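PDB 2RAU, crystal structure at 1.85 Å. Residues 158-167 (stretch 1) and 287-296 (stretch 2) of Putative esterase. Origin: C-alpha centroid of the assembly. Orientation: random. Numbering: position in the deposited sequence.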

# COMPACT_ATOMS: atom_id res chain seq x y z
N ALA A 158 6.87 -6.54 -3.81
CA ALA A 158 6.88 -7.90 -3.26
C ALA A 158 7.55 -8.88 -4.22
O ALA A 158 8.36 -9.75 -3.82
CB ALA A 158 5.49 -8.35 -2.94
N LEU A 159 7.21 -8.76 -5.50
CA LEU A 159 7.78 -9.60 -6.52
C LEU A 159 9.27 -9.33 -6.74
O LEU A 159 10.05 -10.28 -6.90
CB LEU A 159 7.03 -9.45 -7.84
CG LEU A 159 6.01 -10.56 -8.11
CD1 LEU A 159 4.88 -10.08 -9.01
CD2 LEU A 159 6.75 -11.78 -8.68
N ASN A 160 9.63 -8.05 -6.80
CA ASN A 160 11.04 -7.65 -6.93
C ASN A 160 11.91 -8.13 -5.73
O ASN A 160 13.03 -8.65 -5.90
CB ASN A 160 11.13 -6.12 -7.10
CG ASN A 160 10.62 -5.67 -8.45
OD1 ASN A 160 10.29 -6.49 -9.29
ND2 ASN A 160 10.51 -4.35 -8.65
N TYR A 161 11.39 -7.94 -4.52
CA TYR A 161 12.04 -8.42 -3.31
C TYR A 161 12.21 -9.94 -3.35
O TYR A 161 13.31 -10.46 -3.08
CB TYR A 161 11.25 -8.01 -2.04
CG TYR A 161 11.97 -8.38 -0.80
CD1 TYR A 161 12.88 -7.51 -0.21
CD2 TYR A 161 11.79 -9.64 -0.20
CE1 TYR A 161 13.58 -7.88 0.91
CE2 TYR A 161 12.50 -10.00 0.95
CZ TYR A 161 13.39 -9.12 1.49
OH TYR A 161 14.11 -9.47 2.62
N SER A 162 11.14 -10.64 -3.73
CA SER A 162 11.15 -12.08 -3.81
C SER A 162 12.12 -12.59 -4.85
O SER A 162 12.75 -13.59 -4.64
CB SER A 162 9.75 -12.63 -4.10
OG SER A 162 8.87 -12.36 -3.04
N SER A 163 12.25 -11.90 -5.98
CA SER A 163 13.16 -12.33 -7.02
C SER A 163 14.61 -12.40 -6.49
O SER A 163 15.42 -13.15 -7.03
CB SER A 163 13.06 -11.41 -8.23
OG SER A 163 13.77 -10.21 -8.04
N LEU A 164 14.92 -11.62 -5.44
CA LEU A 164 16.24 -11.56 -4.90
C LEU A 164 16.43 -12.42 -3.66
O LEU A 164 17.52 -12.89 -3.43
CB LEU A 164 16.60 -10.12 -4.56
CG LEU A 164 16.73 -9.12 -5.70
CD1 LEU A 164 16.72 -7.68 -5.12
CD2 LEU A 164 17.97 -9.40 -6.55
N TYR A 165 15.38 -12.58 -2.85
CA TYR A 165 15.48 -13.17 -1.54
C TYR A 165 14.52 -14.28 -1.20
O TYR A 165 14.50 -14.71 -0.06
CB TYR A 165 15.26 -12.06 -0.52
CG TYR A 165 16.26 -10.92 -0.60
CD1 TYR A 165 17.59 -11.13 -0.27
CD2 TYR A 165 15.88 -9.64 -0.96
CE1 TYR A 165 18.49 -10.10 -0.30
CE2 TYR A 165 16.78 -8.60 -0.99
CZ TYR A 165 18.09 -8.84 -0.67
OH TYR A 165 19.02 -7.83 -0.68
N TRP A 166 13.70 -14.73 -2.15
CA TRP A 166 12.68 -15.73 -1.83
C TRP A 166 13.20 -16.97 -1.14
O TRP A 166 12.59 -17.44 -0.19
CB TRP A 166 11.82 -16.12 -3.06
CG TRP A 166 12.46 -17.00 -4.08
CD1 TRP A 166 13.12 -16.62 -5.19
CD2 TRP A 166 12.44 -18.44 -4.11
NE1 TRP A 166 13.54 -17.71 -5.91
CE2 TRP A 166 13.13 -18.84 -5.26
CE3 TRP A 166 11.94 -19.41 -3.26
CZ2 TRP A 166 13.32 -20.16 -5.58
CZ3 TRP A 166 12.12 -20.72 -3.59
CH2 TRP A 166 12.80 -21.09 -4.73
N LYS A 167 14.37 -17.48 -1.56
CA LYS A 167 14.86 -18.73 -1.05
C LYS A 167 15.05 -18.68 0.44
O LYS A 167 14.64 -19.61 1.10
CB LYS A 167 16.15 -19.15 -1.75
CG LYS A 167 15.92 -19.40 -3.24
CD LYS A 167 17.21 -19.73 -4.00
CE LYS A 167 16.93 -20.02 -5.48
NZ LYS A 167 18.22 -20.32 -6.20
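Stretch 2, residues 287-296: KFDYEGILVP

The most striking feature of this contact is a very short hydrogen bond, 2.4 Å from Tyr-290 OH to Asn-160 OD1, the one direct hydrogen bond between the stretches; the long Tyr-290 side chain carries its hydroxyl to the amide oxygen. Stretch 2 has no regular helix or strand; it crosses the helix obliquely, though its contacts advance in the same order, from Phe-288 by Asn-160 to Val-295 by Trp-166. A type I turn from Tyr-290 to Ile-293 interrupts its extended path.

Flat Phe-288 offers a ring face to Asn-160, whose CB lies 3.8 Å from the ring centroid, while Leu-164 CD1 approaches the ring edge, 4.1 Å from Phe-288 CE1. At Ser-163, a small residue, the loop comes close: its CB is 3.3 Å from Asp-289 O. One water bridges the two, donating to Ser-163 OG (2.7 Å) and accepting from Asp-289 N (2.9 Å).

At the end of the turn, the side chain of Ile-293 reaches the helix backbone, CD1 lying 3.6 Å from Ser-163 N and 3.9 Å from Leu-159 CD2. Trp-166 is broad enough to meet four successive residues. Ile-293 CA sits over its five-membered ring, 3.9 Å from the centroid; aliphatic Leu-294 and Val-295 suit the apolar indole, Leu-294 CB 3.7 Å from Trp-166 CH2 and Val-295 CG2 3.6 Å from Trp-166 CE3. Gly-292 O lies 3.1 Å from Trp-166 CZ2, without a hydrogen bond to the indole.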

# COMPACT_ATOMS: atom_id res chain seq x y z
N LYS A 287 16.17 -4.83 -14.69
CA LYS A 287 15.56 -6.12 -14.94
C LYS A 287 15.60 -6.94 -13.64
O LYS A 287 16.65 -7.08 -13.02
CB LYS A 287 16.29 -6.87 -16.07
N PHE A 288 14.44 -7.43 -13.22
CA PHE A 288 14.33 -8.33 -12.09
C PHE A 288 13.95 -9.71 -12.63
O PHE A 288 13.07 -9.84 -13.47
CB PHE A 288 13.25 -7.86 -11.12
CG PHE A 288 13.68 -6.72 -10.26
CD1 PHE A 288 14.29 -6.94 -9.05
CD2 PHE A 288 13.44 -5.40 -10.64
CE1 PHE A 288 14.66 -5.87 -8.22
CE2 PHE A 288 13.82 -4.33 -9.82
CZ PHE A 288 14.42 -4.57 -8.61
N ASP A 289 14.61 -10.75 -12.12
CA ASP A 289 14.36 -12.09 -12.61
C ASP A 289 13.19 -12.78 -11.90
O ASP A 289 13.35 -13.34 -10.83
CB ASP A 289 15.63 -12.94 -12.47
CG ASP A 289 15.52 -14.29 -13.17
OD1 ASP A 289 14.63 -14.45 -14.04
OD2 ASP A 289 16.34 -15.19 -12.85
N TYR A 290 12.02 -12.77 -12.53
CA TYR A 290 10.84 -13.41 -11.95
C TYR A 290 10.72 -14.87 -12.30
O TYR A 290 9.81 -15.54 -11.78
CB TYR A 290 9.56 -12.72 -12.43
CG TYR A 290 9.54 -11.26 -12.16
CD1 TYR A 290 9.72 -10.77 -10.88
CD2 TYR A 290 9.32 -10.35 -13.18
CE1 TYR A 290 9.70 -9.43 -10.62
CE2 TYR A 290 9.29 -9.01 -12.94
CZ TYR A 290 9.48 -8.55 -11.65
OH TYR A 290 9.45 -7.19 -11.43
N GLU A 291 11.63 -15.35 -13.16
CA GLU A 291 11.56 -16.72 -13.65
C GLU A 291 11.75 -17.73 -12.50
O GLU A 291 10.99 -18.68 -12.38
CB GLU A 291 12.55 -16.95 -14.83
N GLY A 292 12.69 -17.53 -11.59
CA GLY A 292 12.91 -18.59 -10.61
C GLY A 292 12.10 -18.68 -9.33
O GLY A 292 12.43 -19.49 -8.46
N ILE A 293 11.05 -17.87 -9.20
CA ILE A 293 10.38 -17.71 -7.91
C ILE A 293 9.43 -18.89 -7.70
O ILE A 293 8.34 -18.92 -8.25
CB ILE A 293 9.66 -16.34 -7.81
CG1 ILE A 293 10.61 -15.20 -8.20
CG2 ILE A 293 9.06 -16.12 -6.41
CD1 ILE A 293 10.01 -13.79 -8.08
N LEU A 294 9.86 -19.86 -6.91
CA LEU A 294 9.06 -21.05 -6.64
C LEU A 294 8.35 -20.92 -5.29
O LEU A 294 8.60 -21.67 -4.34
CB LEU A 294 9.95 -22.30 -6.68
CG LEU A 294 10.86 -22.40 -7.92
CD1 LEU A 294 11.67 -23.61 -7.73
CD2 LEU A 294 10.06 -22.41 -9.24
N VAL A 295 7.48 -19.94 -5.21
CA VAL A 295 6.75 -19.61 -4.01
C VAL A 295 5.25 -19.71 -4.36
O VAL A 295 4.83 -19.18 -5.38
CB VAL A 295 7.11 -18.13 -3.57
CG1 VAL A 295 6.15 -17.58 -2.57
CG2 VAL A 295 8.58 -18.06 -3.06
N PRO A 296 4.44 -20.42 -3.52
CA PRO A 296 2.99 -20.39 -3.67
C PRO A 296 2.49 -18.95 -3.68
O PRO A 296 2.87 -18.15 -2.80
CB PRO A 296 2.49 -21.10 -2.41
CG PRO A 296 3.56 -22.00 -2.08
CD PRO A 296 4.83 -21.28 -2.40
O HOH W 1 15.95 -10.40 -9.60